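Local coordinates for phosphotriesterase family protein (Listeria monocytogenes serotype 4b str. H7858, PDB 3PNZ) that hydrolyses lactones, probably those of phosphorylated sugars, with a pair of zinc ions held in an amidohydrolase-fold barrel, at residues A93-S98 against E133-E138; F99-K104 against T118-I123; E264-V269 against P322-T327; P297-E302 against K312-F317. All blocks are in the same frame, centred on the assembly; numbering follows the deposited sequence.

Contact 1. Residues A93-S98 against E133-E138. With PO4 (phosphate ion), chain K.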
# COMPACT_ATOMS: atom_id res chain seq x y z
N ALA A 93 -5.79 -7.08 -0.85
CA ALA A 93 -7.11 -7.47 -0.39
C ALA A 93 -7.51 -6.64 0.83
O ALA A 93 -6.66 -6.10 1.53
CB ALA A 93 -7.11 -8.95 -0.02
N GLY A 94 -8.81 -6.53 1.08
CA GLY A 94 -9.25 -5.89 2.31
C GLY A 94 -9.78 -4.48 2.14
O GLY A 94 -10.42 -4.18 1.14
N PHE A 95 -9.48 -3.62 3.11
CA PHE A 95 -10.16 -2.33 3.24
C PHE A 95 -9.16 -1.17 3.33
O PHE A 95 -8.05 -1.35 3.82
CB PHE A 95 -11.03 -2.35 4.51
CG PHE A 95 -11.82 -3.62 4.67
CD1 PHE A 95 -13.11 -3.73 4.16
CD2 PHE A 95 -11.28 -4.71 5.33
CE1 PHE A 95 -13.84 -4.89 4.30
CE2 PHE A 95 -12.00 -5.89 5.48
CZ PHE A 95 -13.29 -5.98 4.96
N ASN A 96 -9.55 0.02 2.87
CA ASN A 96 -8.65 1.19 2.84
C ASN A 96 -8.85 2.17 4.00
O ASN A 96 -7.89 2.50 4.70
CB ASN A 96 -8.73 1.91 1.49
CG ASN A 96 -7.75 3.09 1.36
OD1 ASN A 96 -7.60 3.66 0.28
ND2 ASN A 96 -7.08 3.45 2.46
N LYS A 97 -10.09 2.63 4.21
CA LYS A 97 -10.40 3.62 5.25
C LYS A 97 -11.91 3.90 5.33
O LYS A 97 -12.57 3.98 4.29
CB LYS A 97 -9.63 4.93 5.01
CG LYS A 97 -9.76 5.51 3.61
CD LYS A 97 -8.67 6.53 3.35
CE LYS A 97 -8.69 7.05 1.93
NZ LYS A 97 -7.47 7.87 1.63
N SER A 98 -12.44 4.07 6.53
CA SER A 98 -13.89 4.04 6.75
C SER A 98 -14.70 5.17 6.13
O SER A 98 -15.89 4.99 5.87
CB SER A 98 -14.23 3.93 8.24
OG SER A 98 -13.92 5.13 8.93
N GLU A 133 -13.62 -14.28 5.61
CA GLU A 133 -13.78 -15.13 4.44
C GLU A 133 -13.60 -14.34 3.14
O GLU A 133 -12.96 -14.81 2.20
CB GLU A 133 -15.16 -15.80 4.43
CG GLU A 133 -15.40 -16.75 5.57
CD GLU A 133 -16.64 -17.61 5.35
OE1 GLU A 133 -17.14 -17.64 4.20
OE2 GLU A 133 -17.10 -18.25 6.32
N PHE A 134 -14.18 -13.15 3.10
CA PHE A 134 -14.06 -12.27 1.94
C PHE A 134 -12.60 -11.95 1.62
O PHE A 134 -12.16 -12.05 0.47
CB PHE A 134 -14.85 -10.97 2.15
CG PHE A 134 -14.44 -9.87 1.23
CD1 PHE A 134 -14.91 -9.83 -0.07
CD2 PHE A 134 -13.56 -8.88 1.66
CE1 PHE A 134 -14.51 -8.83 -0.93
CE2 PHE A 134 -13.16 -7.87 0.81
CZ PHE A 134 -13.64 -7.84 -0.49
N VAL A 135 -11.84 -11.57 2.64
CA VAL A 135 -10.44 -11.22 2.47
C VAL A 135 -9.62 -12.45 2.06
O VAL A 135 -8.79 -12.39 1.17
CB VAL A 135 -9.84 -10.58 3.75
CG1 VAL A 135 -8.36 -10.28 3.56
CG2 VAL A 135 -10.62 -9.31 4.12
N VAL A 136 -9.88 -13.57 2.73
CA VAL A 136 -9.18 -14.81 2.39
C VAL A 136 -9.42 -15.19 0.93
O VAL A 136 -8.49 -15.59 0.22
CB VAL A 136 -9.62 -15.97 3.30
CG1 VAL A 136 -9.03 -17.29 2.80
CG2 VAL A 136 -9.19 -15.71 4.74
N ASN A 137 -10.65 -15.05 0.47
CA ASN A 137 -11.00 -15.40 -0.90
C ASN A 137 -10.30 -14.51 -1.92
O ASN A 137 -9.94 -14.97 -3.01
CB ASN A 137 -12.52 -15.38 -1.10
CG ASN A 137 -13.22 -16.54 -0.39
OD1 ASN A 137 -12.60 -17.55 -0.07
ND2 ASN A 137 -14.52 -16.39 -0.15
N GLU A 138 -10.08 -13.24 -1.57
CA GLU A 138 -9.34 -12.34 -2.46
C GLU A 138 -7.88 -12.78 -2.64
O GLU A 138 -7.29 -12.62 -3.71
CB GLU A 138 -9.43 -10.88 -1.97
CG GLU A 138 -10.82 -10.30 -2.08
CD GLU A 138 -10.85 -8.78 -2.02
OE1 GLU A 138 -10.16 -8.18 -1.16
OE2 GLU A 138 -11.58 -8.17 -2.84
P PO4 K . -5.13 6.33 0.15
O1 PO4 K . -5.86 5.58 -0.94
O2 PO4 K . -5.64 5.85 1.48
O3 PO4 K . -3.65 6.08 0.09
O4 PO4 K . -5.33 7.82 -0.02
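Glu138 carries the polar half of this contact, reaching from helix 128-140 to the loop that leaves strand 88-92. Its CB lies 3.6 Å from Ala93 CB, methyl against methylene. CG, anti to the carbonyl carbon (chi1 -68°), passes over one face of the Phe134 ring a turn earlier on the same helix, and the extended chain then sets the carboxylate beside the loop backbone. OE1 accepts from Gly94 N at 3.1 Å, the N-H arriving nearly along the C-O axis with an angle of 154° at the hydrogen; the same oxygen rests 3.2 Å from Ala93 CA. OE2 turns to Arg73 in a salt bridge, so the buried carboxylate has a partner for each oxygen, which would probably keep it ionised.

Apolar packing completes the join. Val135 splits its branches: CG1 meets Ala93 CB, while CG2 stands 3.9 Å from Phe95 CE2 and close to Gly94 CA. Phe95 CZ approaches Phe134 CD2 obliquely. Gly94 has a positive phi (104°), a backbone conformation that leaves no room for a CB beside the carbonyl O of Ala93.

Farther along the loop, Lys97 NZ donates to phosphate O4 and O2, each at 2.7 Å, and Asn96 ND2 donates to O2 at 3.0 Å. This ion, probably from the crystallisation liquor, sits at the barrel end that carries the zinc ions. The loop thus runs from strand 88-92 toward that end, with helix 128-140 packed on its first residues, helix 164-180 touching Phe95 and Val135, and backbone bonds tying Ala93 to Gln152 and Glu138 to Ala150.

Contact 2. Residues F99-K104 against T118-I123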
# COMPACT_ATOMS: atom_id res chain seq x y z
N PHE A 99 -14.10 6.33 5.89
CA PHE A 99 -14.87 7.41 5.27
C PHE A 99 -15.31 7.04 3.85
O PHE A 99 -16.35 7.51 3.38
CB PHE A 99 -14.16 8.78 5.36
CG PHE A 99 -13.11 9.04 4.29
CD1 PHE A 99 -13.48 9.29 2.97
CD2 PHE A 99 -11.77 9.09 4.62
CE1 PHE A 99 -12.52 9.55 2.00
CE2 PHE A 99 -10.80 9.35 3.65
CZ PHE A 99 -11.17 9.58 2.34
N LEU A 100 -14.55 6.17 3.19
CA LEU A 100 -14.91 5.69 1.86
C LEU A 100 -16.17 4.83 1.87
O LEU A 100 -16.77 4.60 0.82
CB LEU A 100 -13.78 4.85 1.27
CG LEU A 100 -12.46 5.56 1.01
CD1 LEU A 100 -11.40 4.52 0.67
CD2 LEU A 100 -12.64 6.58 -0.11
N TRP A 101 -16.55 4.33 3.03
CA TRP A 101 -17.59 3.30 3.10
C TRP A 101 -18.99 3.83 2.82
O TRP A 101 -19.94 3.06 2.73
CB TRP A 101 -17.53 2.56 4.44
CG TRP A 101 -16.22 1.86 4.62
CD1 TRP A 101 -15.26 1.67 3.67
CD2 TRP A 101 -15.72 1.26 5.82
NE1 TRP A 101 -14.19 0.98 4.20
CE2 TRP A 101 -14.44 0.73 5.52
CE3 TRP A 101 -16.22 1.13 7.12
CZ2 TRP A 101 -13.67 0.07 6.47
CZ3 TRP A 101 -15.44 0.47 8.07
CH2 TRP A 101 -14.18 -0.05 7.73
N ASP A 102 -19.11 5.15 2.68
CA ASP A 102 -20.38 5.75 2.30
C ASP A 102 -20.67 5.44 0.83
O ASP A 102 -21.82 5.48 0.40
CB ASP A 102 -20.34 7.27 2.52
CG ASP A 102 -21.65 7.95 2.13
OD1 ASP A 102 -22.66 7.75 2.84
OD2 ASP A 102 -21.65 8.68 1.12
N GLY A 103 -19.62 5.12 0.08
CA GLY A 103 -19.74 4.83 -1.33
C GLY A 103 -20.65 3.65 -1.64
O GLY A 103 -20.77 2.72 -0.84
N LYS A 104 -21.29 3.70 -2.80
CA LYS A 104 -22.17 2.63 -3.23
C LYS A 104 -21.41 1.40 -3.73
O LYS A 104 -20.38 1.50 -4.39
CB LYS A 104 -23.14 3.12 -4.30
CG LYS A 104 -24.22 4.04 -3.77
CD LYS A 104 -25.14 4.52 -4.88
CE LYS A 104 -26.26 5.38 -4.33
NZ LYS A 104 -27.17 5.85 -5.41
N THR A 118 -24.29 0.08 0.42
CA THR A 118 -23.01 0.75 0.65
C THR A 118 -22.05 -0.18 1.39
O THR A 118 -22.46 -1.20 1.95
CB THR A 118 -23.19 2.00 1.52
OG1 THR A 118 -23.68 1.60 2.81
CG2 THR A 118 -24.19 2.96 0.88
N TYR A 119 -20.77 0.17 1.42
CA TYR A 119 -19.81 -0.60 2.18
C TYR A 119 -20.13 -0.56 3.66
O TYR A 119 -19.92 -1.54 4.38
CB TYR A 119 -18.40 -0.07 1.98
CG TYR A 119 -17.89 -0.16 0.56
CD1 TYR A 119 -17.30 -1.32 0.09
CD2 TYR A 119 -17.97 0.94 -0.28
CE1 TYR A 119 -16.83 -1.40 -1.21
CE2 TYR A 119 -17.50 0.88 -1.57
CZ TYR A 119 -16.92 -0.29 -2.03
OH TYR A 119 -16.45 -0.35 -3.31
N TYR A 120 -20.61 0.58 4.14
CA TYR A 120 -20.99 0.69 5.54
C TYR A 120 -22.05 -0.36 5.87
O TYR A 120 -21.96 -1.04 6.89
CB TYR A 120 -21.55 2.08 5.87
CG TYR A 120 -20.56 3.09 6.41
CD1 TYR A 120 -20.38 4.32 5.78
CD2 TYR A 120 -19.81 2.83 7.55
CE1 TYR A 120 -19.48 5.26 6.27
CE2 TYR A 120 -18.90 3.76 8.05
CZ TYR A 120 -18.74 4.97 7.40
OH TYR A 120 -17.85 5.91 7.89
N GLU A 121 -23.06 -0.48 5.01
CA GLU A 121 -24.13 -1.42 5.28
C GLU A 121 -23.58 -2.84 5.32
O GLU A 121 -23.90 -3.62 6.21
CB GLU A 121 -25.25 -1.30 4.25
CG GLU A 121 -26.47 -2.16 4.61
CD GLU A 121 -27.57 -2.12 3.56
OE1 GLU A 121 -28.76 -2.19 3.95
OE2 GLU A 121 -27.26 -2.02 2.35
N TRP A 122 -22.75 -3.16 4.33
CA TRP A 122 -22.10 -4.47 4.25
C TRP A 122 -21.32 -4.78 5.52
O TRP A 122 -21.54 -5.81 6.16
CB TRP A 122 -21.19 -4.52 3.03
CG TRP A 122 -20.21 -5.66 2.99
CD1 TRP A 122 -20.47 -6.97 3.30
CD2 TRP A 122 -18.84 -5.60 2.59
NE1 TRP A 122 -19.32 -7.73 3.13
CE2 TRP A 122 -18.31 -6.91 2.70
CE3 TRP A 122 -18.00 -4.57 2.17
CZ2 TRP A 122 -16.99 -7.21 2.39
CZ3 TRP A 122 -16.68 -4.86 1.86
CH2 TRP A 122 -16.19 -6.17 1.97
N ILE A 123 -20.41 -3.88 5.88
CA ILE A 123 -19.50 -4.13 6.98
C ILE A 123 -20.22 -4.17 8.33
O ILE A 123 -19.90 -4.99 9.19
CB ILE A 123 -18.35 -3.10 6.98
CG1 ILE A 123 -17.50 -3.30 5.72
CG2 ILE A 123 -17.51 -3.24 8.25
CD1 ILE A 123 -16.54 -2.17 5.40
O HOH W 1 -18.19 -0.46 -5.16
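The 3-10 turn at 99-102 runs into an extended backbone that meets the start of helix 119-124, with a single bridge between Lys104 and Thr118, a 2.9 Å hydrogen bond from Tyr120 N to Trp101 O and a weak one from Tyr119 N to Gly103 O. The stronger bond reaches Trp101 O from above the carbonyl plane. Thr118 is the N-cap: its OG1, set between backbone N and carbonyl carbon (chi1 64°), accepts from Glu121 N at 3.1 Å.

Trp101 is the hub of the side-chain packing. Its CB sits over the centre of the Tyr120 ring, a CH-pi contact 3.6 Å from the centroid, and its indole turns an edge to that same face, the planes 80° apart in a T-shaped pair. Ile123 CD1 lies over the indole's six-membered ring, 3.5 Å from the centroid, in a second CH-pi contact. Tyr119 CB packs against Trp101 CB at 3.7 Å. One water links Lys104 O, to which it donates, with Tyr119 OH, 2.5 Å away.

The indole is therefore fixed from several directions, and its NE1 donates outside the pair to Asp70 OD2. Because that carboxylate oxygen also accepts from the backbone of Asn96 and Lys97, the tryptophan shares an acceptor with the loop that holds the phosphate. Chemically, apolar packing of aromatic and aliphatic groups dominates, while Trp101 O, Thr118 OG1 and, weakly, Gly103 O take up the helix's first N-H groups.

Contact 3. Residues E264-V269 against P322-T327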
# COMPACT_ATOMS: atom_id res chain seq x y z
N GLU A 264 17.26 0.57 9.58
CA GLU A 264 17.28 0.71 8.12
C GLU A 264 16.57 -0.43 7.39
O GLU A 264 16.07 -0.24 6.28
CB GLU A 264 18.70 0.88 7.60
CG GLU A 264 19.56 -0.38 7.70
CD GLU A 264 21.04 -0.06 7.55
OE1 GLU A 264 21.51 0.87 8.23
OE2 GLU A 264 21.71 -0.72 6.74
N ASP A 265 16.52 -1.61 8.00
CA ASP A 265 15.94 -2.78 7.35
C ASP A 265 14.41 -2.76 7.35
O ASP A 265 13.76 -3.66 6.81
CB ASP A 265 16.42 -4.06 8.03
CG ASP A 265 17.91 -4.31 7.84
OD1 ASP A 265 18.50 -3.77 6.89
OD2 ASP A 265 18.48 -5.09 8.64
N GLN A 266 13.83 -1.74 7.99
CA GLN A 266 12.37 -1.68 8.12
C GLN A 266 11.74 -0.59 7.26
O GLN A 266 10.51 -0.45 7.25
CB GLN A 266 11.97 -1.51 9.58
CG GLN A 266 12.17 -2.78 10.40
CD GLN A 266 12.23 -2.52 11.89
OE1 GLN A 266 13.26 -2.76 12.53
NE2 GLN A 266 11.13 -2.03 12.46
N ILE A 267 12.56 0.17 6.56
CA ILE A 267 12.07 1.32 5.77
C ILE A 267 11.62 0.94 4.36
O ILE A 267 12.34 0.26 3.61
CB ILE A 267 13.12 2.44 5.73
CG1 ILE A 267 13.37 2.95 7.15
CG2 ILE A 267 12.67 3.57 4.79
CD1 ILE A 267 14.59 3.80 7.30
N LEU A 268 10.41 1.35 4.00
CA LEU A 268 9.89 1.18 2.64
C LEU A 268 9.58 2.56 2.08
O LEU A 268 9.31 3.49 2.85
CB LEU A 268 8.61 0.35 2.64
CG LEU A 268 8.69 -1.06 3.23
CD1 LEU A 268 7.30 -1.67 3.32
CD2 LEU A 268 9.64 -1.91 2.38
N VAL A 269 9.60 2.69 0.76
CA VAL A 269 9.42 3.99 0.10
C VAL A 269 8.50 3.88 -1.10
O VAL A 269 8.56 2.92 -1.88
CB VAL A 269 10.79 4.59 -0.35
CG1 VAL A 269 10.58 5.91 -1.09
CG2 VAL A 269 11.72 4.78 0.85
N PRO A 322 11.55 -4.60 0.71
CA PRO A 322 10.31 -5.15 0.12
C PRO A 322 10.36 -6.67 -0.05
O PRO A 322 9.35 -7.33 0.10
CB PRO A 322 10.23 -4.46 -1.25
CG PRO A 322 11.00 -3.19 -1.08
CD PRO A 322 12.11 -3.50 -0.10
N ALA A 323 11.53 -7.21 -0.37
CA ALA A 323 11.64 -8.67 -0.51
C ALA A 323 11.39 -9.38 0.81
O ALA A 323 10.86 -10.49 0.84
CB ALA A 323 13.00 -9.05 -1.08
N ARG A 324 11.77 -8.76 1.92
CA ARG A 324 11.49 -9.32 3.24
C ARG A 324 10.03 -9.11 3.65
O ARG A 324 9.38 -10.02 4.18
CB ARG A 324 12.44 -8.73 4.29
CG ARG A 324 12.27 -9.36 5.68
CD ARG A 324 13.42 -9.03 6.64
NE ARG A 324 13.43 -7.63 7.08
CZ ARG A 324 12.88 -7.18 8.20
NH1 ARG A 324 12.25 -8.01 9.03
NH2 ARG A 324 12.95 -5.89 8.51
N CYS A 325 9.51 -7.92 3.37
CA CYS A 325 8.17 -7.56 3.82
C CYS A 325 7.06 -8.32 3.09
O CYS A 325 6.13 -8.83 3.72
CB CYS A 325 7.96 -6.04 3.70
SG CYS A 325 6.29 -5.48 4.19
N PHE A 326 7.16 -8.42 1.77
CA PHE A 326 6.03 -8.89 0.98
C PHE A 326 5.98 -10.40 0.74
O PHE A 326 5.09 -10.89 0.06
CB PHE A 326 5.94 -8.10 -0.33
CG PHE A 326 5.68 -6.63 -0.10
CD1 PHE A 326 4.46 -6.21 0.40
CD2 PHE A 326 6.68 -5.69 -0.34
CE1 PHE A 326 4.22 -4.86 0.63
CE2 PHE A 326 6.45 -4.34 -0.10
CZ PHE A 326 5.22 -3.93 0.38
N THR A 327 6.91 -11.14 1.34
CA THR A 327 6.84 -12.60 1.27
C THR A 327 5.74 -13.11 2.18
O THR A 327 5.53 -12.58 3.27
CB THR A 327 8.14 -13.23 1.72
OG1 THR A 327 8.41 -12.80 3.06
CG2 THR A 327 9.28 -12.83 0.80
O HOH W 2 14.94 -6.20 5.40
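Asp265 O is the best-held polar atom, with one sure donor, Arg324 NH2 at 2.9 Å; a water at 3.1 Å is placed to donate as well but may share its protons with other acceptors. The guanidinium N-H points almost straight at the oxygen (160°) and the acceptor lies near the guanidinium plane, yet the nitrogen stands well above the carbonyl plane. Arg324 NE donates to the same water at 2.7 Å, so one edge of the guanidinium holds the carbonyl directly and, where the water gives it a proton, through solvent. A bend at chi3 (71°) turns that edge toward the loop, where Gln266 CG also lies near its plane, 3.7 Å from NH2.

Beyond this hydrogen bond, Leu268 of strand 267-269 points toward the helix and spreads its two methyls. CD2 packs on the Pro322 ring, 3.8 Å from CD, while CD1 touches Cys325 SG at 4.0 Å and comes near Phe326 CZ. Cys325 SG in turn sits over the centre of the Phe326 ring.

Asp265 OD1 forms a salt bridge with Lys316, and Arg324 NH1 bonds a glycerol, probably from the crystallisation liquor. Chemically, then, the segment leading into strand 267-269 gives a neutral carbonyl to the exposed Arg324 cation, and the strand itself gives Leu268 to buried apolar packing.

Contact 4. Residues P297-E302 against K312-F317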
# COMPACT_ATOMS: atom_id res chain seq x y z
N PRO A 297 18.65 9.64 -6.84
CA PRO A 297 19.94 10.33 -6.91
C PRO A 297 20.11 11.39 -5.83
O PRO A 297 21.20 11.56 -5.29
CB PRO A 297 19.93 10.96 -8.31
CG PRO A 297 18.98 10.13 -9.10
CD PRO A 297 17.92 9.69 -8.12
N ARG A 298 19.04 12.11 -5.51
CA ARG A 298 19.14 13.12 -4.46
C ARG A 298 19.37 12.48 -3.10
O ARG A 298 20.22 12.92 -2.33
CB ARG A 298 17.91 14.01 -4.41
CG ARG A 298 18.03 15.05 -3.30
CD ARG A 298 16.72 15.32 -2.65
NE ARG A 298 16.89 15.83 -1.29
CZ ARG A 298 16.25 16.89 -0.81
NH1 ARG A 298 16.46 17.28 0.44
NH2 ARG A 298 15.41 17.56 -1.59
N PHE A 299 18.61 11.43 -2.80
CA PHE A 299 18.77 10.75 -1.52
C PHE A 299 20.19 10.20 -1.36
O PHE A 299 20.80 10.34 -0.30
CB PHE A 299 17.76 9.62 -1.33
CG PHE A 299 17.99 8.86 -0.06
CD1 PHE A 299 17.48 9.34 1.14
CD2 PHE A 299 18.76 7.71 -0.04
CE1 PHE A 299 17.71 8.66 2.33
CE2 PHE A 299 19.00 7.03 1.15
CZ PHE A 299 18.47 7.51 2.33
N ILE A 300 20.69 9.55 -2.40
CA ILE A 300 22.04 9.01 -2.36
C ILE A 300 23.04 10.12 -2.05
O ILE A 300 23.87 9.98 -1.15
CB ILE A 300 22.40 8.30 -3.68
CG1 ILE A 300 21.54 7.04 -3.84
CG2 ILE A 300 23.88 7.94 -3.70
CD1 ILE A 300 21.71 6.35 -5.18
N ASP A 301 22.93 11.23 -2.77
CA ASP A 301 23.86 12.34 -2.60
C ASP A 301 23.76 12.93 -1.20
O ASP A 301 24.77 13.10 -0.52
CB ASP A 301 23.59 13.42 -3.65
CG ASP A 301 24.68 14.48 -3.67
OD1 ASP A 301 24.34 15.68 -3.70
OD2 ASP A 301 25.87 14.10 -3.66
N GLU A 302 22.54 13.21 -0.76
CA GLU A 302 22.34 13.81 0.55
C GLU A 302 22.78 12.86 1.67
O GLU A 302 23.45 13.28 2.62
CB GLU A 302 20.89 14.28 0.73
CG GLU A 302 20.67 15.06 2.02
CD GLU A 302 19.28 15.66 2.14
OE1 GLU A 302 18.46 15.51 1.22
OE2 GLU A 302 19.01 16.27 3.19
N LYS A 312 23.77 1.83 -0.54
CA LYS A 312 23.35 0.65 0.21
C LYS A 312 21.93 0.83 0.74
O LYS A 312 21.11 -0.10 0.71
CB LYS A 312 24.29 0.39 1.39
CG LYS A 312 23.93 -0.85 2.20
CD LYS A 312 24.84 -1.01 3.41
CE LYS A 312 24.53 -2.30 4.15
NZ LYS A 312 25.40 -2.50 5.36
N LEU A 313 21.63 2.03 1.23
CA LEU A 313 20.31 2.32 1.78
C LEU A 313 19.24 2.24 0.70
O LEU A 313 18.16 1.70 0.93
CB LEU A 313 20.30 3.70 2.46
CG LEU A 313 21.11 3.73 3.75
CD1 LEU A 313 21.21 5.16 4.27
CD2 LEU A 313 20.51 2.80 4.80
N VAL A 314 19.53 2.78 -0.48
CA VAL A 314 18.58 2.69 -1.59
C VAL A 314 18.31 1.23 -1.95
O VAL A 314 17.17 0.85 -2.22
CB VAL A 314 19.06 3.49 -2.82
CG1 VAL A 314 18.28 3.06 -4.07
CG2 VAL A 314 18.90 4.99 -2.56
N LYS A 315 19.36 0.41 -1.95
CA LYS A 315 19.17 -1.00 -2.22
C LYS A 315 18.26 -1.65 -1.17
O LYS A 315 17.41 -2.47 -1.51
CB LYS A 315 20.51 -1.73 -2.28
CG LYS A 315 20.40 -3.17 -2.74
CD LYS A 315 21.68 -3.94 -2.47
CE LYS A 315 21.41 -5.45 -2.49
NZ LYS A 315 20.71 -5.85 -3.74
N LYS A 316 18.42 -1.28 0.09
CA LYS A 316 17.54 -1.78 1.13
C LYS A 316 16.10 -1.28 0.96
O LYS A 316 15.17 -2.09 0.97
CB LYS A 316 18.07 -1.44 2.53
CG LYS A 316 19.37 -2.17 2.83
CD LYS A 316 19.77 -2.09 4.27
CE LYS A 316 20.79 -3.19 4.59
NZ LYS A 316 21.11 -3.21 6.03
N PHE A 317 15.91 0.03 0.77
CA PHE A 317 14.55 0.56 0.72
C PHE A 317 13.73 -0.00 -0.44
O PHE A 317 12.52 -0.22 -0.29
CB PHE A 317 14.53 2.10 0.64
CG PHE A 317 15.27 2.79 1.76
CD1 PHE A 317 15.61 2.10 2.92
CD2 PHE A 317 15.63 4.12 1.64
CE1 PHE A 317 16.29 2.73 3.94
CE2 PHE A 317 16.31 4.76 2.67
CZ PHE A 317 16.65 4.07 3.81
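Phe299 has CG anti to its backbone N (chi1 176°), which sends its ring from helix 289-305 across to helix 310-325, while Phe317 has CG anti to the carbonyl carbon and turns its own ring to meet it. The tips touch, Phe299 CZ to Phe317 CE2 at 3.5 Å, with the planes 59° apart. Leu313 CB comes to the edge of the Phe299 ring, 3.8 Å from CE2, and Val314 CG2 sits obliquely beside CD2 at 3.7 Å. The same Val314 methyl meets Ile300 CG1 at 3.6 Å, so this one branch fits between two residues of the opposing helix.

On the flank turned from the interface, Arg298 holds Glu302 OE1 side-on with NE and NH1, the latter at 2.8 Å. This salt bridge spans a turn of its own helix, and Glu302 OE2 has Lys306 as a further partner.

The axes of the segments 297-302 and 312-317 approach to 10.0 Å and their directions differ by 135°. Trp295 meets the Phe299 ring from the same helix, while Phe317 reaches on to Ile267 and Val269 of strand 267-269 and to Ile255 of helix 248-260. This is oblique apolar packing of two successive helices in the outer helical layer of a TIM barrel.

In the fold
Along the chain the contacts form two pairs: contact 2 falls within the span bridged by contact 1, and contact 4 within that bridged by contact 3; the first pair closes before the second opens. In the first pair, centres 13 Å apart, the loop after strand 88-92 is shared and consecutive helices 119-124 and 128-140 pack on it, with Phe95 and Phe134 meeting Trp122. In the second, 14 Å apart, helix 310-325 is common, and Lys316 of contact 4 bridges to Glu264 and Asp265 of contact 3. Contacts 2 and 4 lie 40 Å apart on opposite sides of the chain's centre. Contacts 1 and 3 thus fasten that loop and strand 267-269 to helices, while contacts 2 and 4 pack farther out on the same barrel.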